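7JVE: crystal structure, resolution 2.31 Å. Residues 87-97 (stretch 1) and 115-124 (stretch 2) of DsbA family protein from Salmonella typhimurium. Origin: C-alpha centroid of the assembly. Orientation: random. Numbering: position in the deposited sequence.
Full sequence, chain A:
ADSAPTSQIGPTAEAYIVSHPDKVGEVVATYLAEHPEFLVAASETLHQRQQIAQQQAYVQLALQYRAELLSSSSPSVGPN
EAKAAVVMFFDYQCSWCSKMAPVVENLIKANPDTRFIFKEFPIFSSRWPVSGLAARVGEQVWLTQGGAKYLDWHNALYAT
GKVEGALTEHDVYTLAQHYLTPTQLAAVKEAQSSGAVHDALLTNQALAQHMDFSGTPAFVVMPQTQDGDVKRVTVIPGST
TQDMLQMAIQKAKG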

# COMPACT_ATOMS: atom_id res chain seq x y z
N VAL A 87 15.14 -13.93 20.54
CA VAL A 87 16.27 -13.39 19.80
C VAL A 87 15.74 -12.28 18.91
O VAL A 87 14.79 -12.49 18.14
CB VAL A 87 16.95 -14.49 18.97
CG1 VAL A 87 18.20 -13.96 18.28
CG2 VAL A 87 17.29 -15.68 19.84
N MET A 88 16.32 -11.08 19.02
CA MET A 88 15.76 -9.92 18.33
C MET A 88 16.76 -9.35 17.33
O MET A 88 17.83 -8.87 17.72
CB MET A 88 15.31 -8.84 19.32
CG MET A 88 14.33 -9.34 20.39
SD MET A 88 14.20 -8.34 21.90
CE MET A 88 15.86 -8.42 22.57
N PHE A 89 16.40 -9.42 16.05
CA PHE A 89 17.11 -8.77 14.96
C PHE A 89 16.52 -7.37 14.75
O PHE A 89 15.33 -7.23 14.46
CB PHE A 89 17.01 -9.60 13.69
CG PHE A 89 17.72 -10.92 13.79
CD1 PHE A 89 17.17 -11.97 14.51
CD2 PHE A 89 18.98 -11.09 13.19
CE1 PHE A 89 17.83 -13.20 14.60
CE2 PHE A 89 19.66 -12.30 13.27
CZ PHE A 89 19.09 -13.37 13.97
N PHE A 90 17.36 -6.35 14.90
CA PHE A 90 16.89 -4.98 14.84
C PHE A 90 18.03 -4.10 14.34
O PHE A 90 19.22 -4.44 14.47
CB PHE A 90 16.41 -4.48 16.21
CG PHE A 90 17.52 -4.39 17.20
CD1 PHE A 90 17.93 -5.51 17.91
CD2 PHE A 90 18.21 -3.19 17.38
CE1 PHE A 90 18.98 -5.42 18.80
CE2 PHE A 90 19.24 -3.11 18.27
CZ PHE A 90 19.63 -4.21 18.98
N ASP A 91 17.64 -2.98 13.74
CA ASP A 91 18.52 -1.90 13.31
C ASP A 91 18.10 -0.67 14.11
O ASP A 91 16.90 -0.38 14.23
CB ASP A 91 18.37 -1.70 11.79
CG ASP A 91 19.26 -0.59 11.22
OD1 ASP A 91 19.70 0.33 11.94
OD2 ASP A 91 19.48 -0.66 9.98
N TYR A 92 19.07 0.05 14.69
CA TYR A 92 18.69 1.23 15.45
C TYR A 92 17.98 2.28 14.59
O TYR A 92 17.22 3.09 15.13
CB TYR A 92 19.90 1.86 16.14
CG TYR A 92 20.36 1.11 17.37
CD1 TYR A 92 19.58 1.10 18.54
CD2 TYR A 92 21.55 0.40 17.38
CE1 TYR A 92 19.98 0.42 19.67
CE2 TYR A 92 21.97 -0.29 18.51
CZ TYR A 92 21.18 -0.28 19.65
OH TYR A 92 21.60 -0.96 20.78
N GLN A 93 18.19 2.29 13.28
CA GLN A 93 17.53 3.26 12.42
C GLN A 93 16.25 2.73 11.79
O GLN A 93 15.62 3.43 11.00
CB GLN A 93 18.49 3.74 11.34
CG GLN A 93 19.58 4.58 11.93
CD GLN A 93 20.32 5.35 10.88
OE1 GLN A 93 19.91 6.47 10.52
NE2 GLN A 93 21.43 4.79 10.38
N CYS A 94 15.84 1.52 12.14
CA CYS A 94 14.52 1.04 11.78
C CYS A 94 13.46 1.79 12.58
O CYS A 94 13.39 1.65 13.81
CB CYS A 94 14.44 -0.46 12.04
SG CYS A 94 12.86 -1.11 11.70
N SER A 95 12.61 2.56 11.90
CA SER A 95 11.67 3.43 12.60
C SER A 95 10.61 2.64 13.37
O SER A 95 10.18 3.07 14.44
CB SER A 95 11.00 4.42 11.63
OG SER A 95 10.19 3.78 10.66
N TRP A 96 10.18 1.47 12.87
CA TRP A 96 9.20 0.75 13.67
C TRP A 96 9.82 -0.15 14.74
O TRP A 96 9.16 -0.42 15.75
CB TRP A 96 8.25 -0.06 12.76
CG TRP A 96 8.82 -1.31 12.15
CD1 TRP A 96 8.63 -2.59 12.58
CD2 TRP A 96 9.63 -1.39 10.97
NE1 TRP A 96 9.28 -3.47 11.74
CE2 TRP A 96 9.91 -2.76 10.74
CE3 TRP A 96 10.15 -0.44 10.08
CZ2 TRP A 96 10.69 -3.20 9.66
CZ3 TRP A 96 10.93 -0.88 8.99
CH2 TRP A 96 11.18 -2.25 8.80
N CYS A 97 11.08 -0.56 14.58
CA CYS A 97 11.81 -1.17 15.70
C CYS A 97 11.89 -0.19 16.85
O CYS A 97 11.69 -0.54 18.02
CB CYS A 97 13.22 -1.55 15.29
SG CYS A 97 13.31 -2.84 14.07
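Stretch 2 115-124: RFIFKEFPIF

Stretch 2 enters as a β-strand, R115 to E120, and lies alongside strand 87-90 as its parallel neighbour. The two strands run in the same direction, their axes crossing at -24° and approaching to 4.8 Å, the spacing expected of adjacent strands in a twisted sheet. V87 pairs with I117, M88 with F118, F89 with K119 and F90 with E120, with CA-CA distances of 4.7, 5.2, 4.7 and 5.5 Å.

The hydrogen bonds follow the parallel pattern, in which one residue uses both its N and its O to reach two residues of the neighbour. M88 N donates to I117 O (2.9 Å) and M88 O accepts from K119 N (2.7 Å); F90 N then donates to K119 O (3.2 Å) and F90 O accepts from F121 N (3.1 Å). The last bond carries the pairing one residue past the end of the strand in stretch 2.

Beyond the strands, stretch 1 folds into a type I turn from D91 to C94, closed by C94 N to D91 O at 3.0 Å, and C94 occupies the N-cap position just before the helix that begins at S95. D91 serves both stretches: its OD1 accepts from Q93 N (2.8 Å), while its OD2 accepts from I123 N (2.9 Å) in a nearly straight bond. A short side chain ending in a carboxylate is well suited to binding two backbone amides at once.

Side chains alternate between the two faces of the sheet. On the face of V87, F89, I117 and K119, the aliphatic part of the lysine does apolar work: V87 CG1 meets K119 CG at 3.6 Å, and K119 CB lies over the F89 ring, 3.9 Å from its centroid. The end of the lysine leads away, and its NZ is hydrogen-bonded elsewhere in the structure.

On the other face, the flexible M88 side chain lays its CE over the F118 ring, 3.5 Å from the centroid, a CH-pi contact. F90 CE1 approaches the edge of that ring, 3.8 Å from F118 CD2, while F90 CZ packs against E120 CG at 3.2 Å. The glutamate's methylene thus meets an aromatic ring while its carboxylate finds a polar partner: a water links E120 OE2 (2.7 Å) to Y92 OH (2.8 Å).

Past the strand, F121 starts sideways, but its long ring brings CE1 within 3.8 Å of F89 CB. I123 points toward stretch 1, and its extended, wholly apolar side chain lets CD1 reach both C94 CB at 3.9 Å and W96 CH2 at 4.5 Å.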

# COMPACT_ATOMS: atom_id res chain seq x y z
N ARG A 115 15.43 -15.32 28.56
CA ARG A 115 16.63 -14.69 28.03
C ARG A 115 16.29 -13.90 26.77
O ARG A 115 15.68 -14.43 25.84
CB ARG A 115 17.69 -15.76 27.73
CG ARG A 115 19.05 -15.21 27.35
CD ARG A 115 20.04 -16.31 27.01
NE ARG A 115 21.28 -15.75 26.49
CZ ARG A 115 22.01 -16.31 25.53
NH1 ARG A 115 21.60 -17.44 24.97
NH2 ARG A 115 23.12 -15.71 25.10
N PHE A 116 16.69 -12.63 26.74
CA PHE A 116 16.48 -11.77 25.58
C PHE A 116 17.84 -11.45 24.96
O PHE A 116 18.72 -10.89 25.62
CB PHE A 116 15.72 -10.50 25.97
CG PHE A 116 14.29 -10.74 26.37
CD1 PHE A 116 13.99 -11.23 27.65
CD2 PHE A 116 13.24 -10.49 25.49
CE1 PHE A 116 12.66 -11.45 28.04
CE2 PHE A 116 11.92 -10.70 25.87
CZ PHE A 116 11.62 -11.19 27.14
N ILE A 117 18.01 -11.85 23.70
CA ILE A 117 19.27 -11.76 22.99
C ILE A 117 19.13 -10.70 21.91
O ILE A 117 18.12 -10.66 21.19
CB ILE A 117 19.64 -13.13 22.39
CG1 ILE A 117 19.61 -14.21 23.49
CG2 ILE A 117 20.99 -13.06 21.70
CD1 ILE A 117 20.07 -15.60 23.03
N PHE A 118 20.14 -9.85 21.79
CA PHE A 118 20.10 -8.68 20.91
C PHE A 118 21.01 -8.89 19.71
O PHE A 118 22.23 -9.03 19.86
CB PHE A 118 20.52 -7.43 21.69
CG PHE A 118 19.52 -7.03 22.77
CD1 PHE A 118 19.52 -7.66 24.00
CD2 PHE A 118 18.58 -6.02 22.53
CE1 PHE A 118 18.60 -7.30 25.00
CE2 PHE A 118 17.66 -5.65 23.52
CZ PHE A 118 17.66 -6.30 24.75
N LYS A 119 20.43 -8.92 18.52
CA LYS A 119 21.21 -9.10 17.29
C LYS A 119 21.14 -7.81 16.47
O LYS A 119 20.24 -7.63 15.65
CB LYS A 119 20.68 -10.30 16.47
CG LYS A 119 20.63 -11.59 17.23
CD LYS A 119 22.05 -12.11 17.49
CE LYS A 119 22.05 -13.60 17.74
NZ LYS A 119 23.42 -14.13 17.90
N GLU A 120 22.11 -6.93 16.67
CA GLU A 120 22.19 -5.68 15.91
C GLU A 120 22.67 -5.97 14.49
O GLU A 120 23.66 -6.69 14.31
CB GLU A 120 23.15 -4.72 16.59
CG GLU A 120 22.67 -4.21 17.92
CD GLU A 120 23.74 -3.47 18.71
OE1 GLU A 120 24.40 -2.60 18.12
OE2 GLU A 120 23.90 -3.74 19.92
N PHE A 121 21.99 -5.41 13.50
CA PHE A 121 22.37 -5.58 12.10
C PHE A 121 21.88 -4.38 11.29
O PHE A 121 21.02 -3.62 11.74
CB PHE A 121 21.82 -6.91 11.53
CG PHE A 121 20.35 -6.85 11.10
CD1 PHE A 121 19.35 -6.59 12.01
CD2 PHE A 121 19.99 -7.12 9.78
CE1 PHE A 121 17.99 -6.56 11.62
CE2 PHE A 121 18.64 -7.10 9.38
CZ PHE A 121 17.63 -6.81 10.31
N PRO A 122 22.43 -4.18 10.07
CA PRO A 122 22.04 -3.02 9.25
C PRO A 122 21.09 -3.39 8.12
O PRO A 122 21.42 -4.26 7.31
CB PRO A 122 23.38 -2.56 8.68
CG PRO A 122 24.24 -3.83 8.67
CD PRO A 122 23.54 -4.91 9.45
N ILE A 123 19.93 -2.72 8.03
CA ILE A 123 18.96 -3.06 6.99
C ILE A 123 19.51 -2.72 5.61
O ILE A 123 19.30 -3.46 4.65
CB ILE A 123 17.63 -2.33 7.26
CG1 ILE A 123 16.96 -2.90 8.50
CG2 ILE A 123 16.70 -2.42 6.04
CD1 ILE A 123 15.67 -2.20 8.82
N PHE A 124 20.22 -1.61 5.49
CA PHE A 124 20.77 -1.19 4.21
C PHE A 124 22.29 -1.02 4.30
O PHE A 124 22.87 -0.78 5.37
CB PHE A 124 20.15 0.13 3.71
CG PHE A 124 18.68 0.05 3.43
CD1 PHE A 124 18.19 -0.67 2.34
CD2 PHE A 124 17.77 0.73 4.24
CE1 PHE A 124 16.84 -0.73 2.08
CE2 PHE A 124 16.42 0.68 3.98
CZ PHE A 124 15.95 -0.05 2.89
O HOH W 1 24.40 -1.21 20.78
O HOH W 2 21.82 -1.36 13.69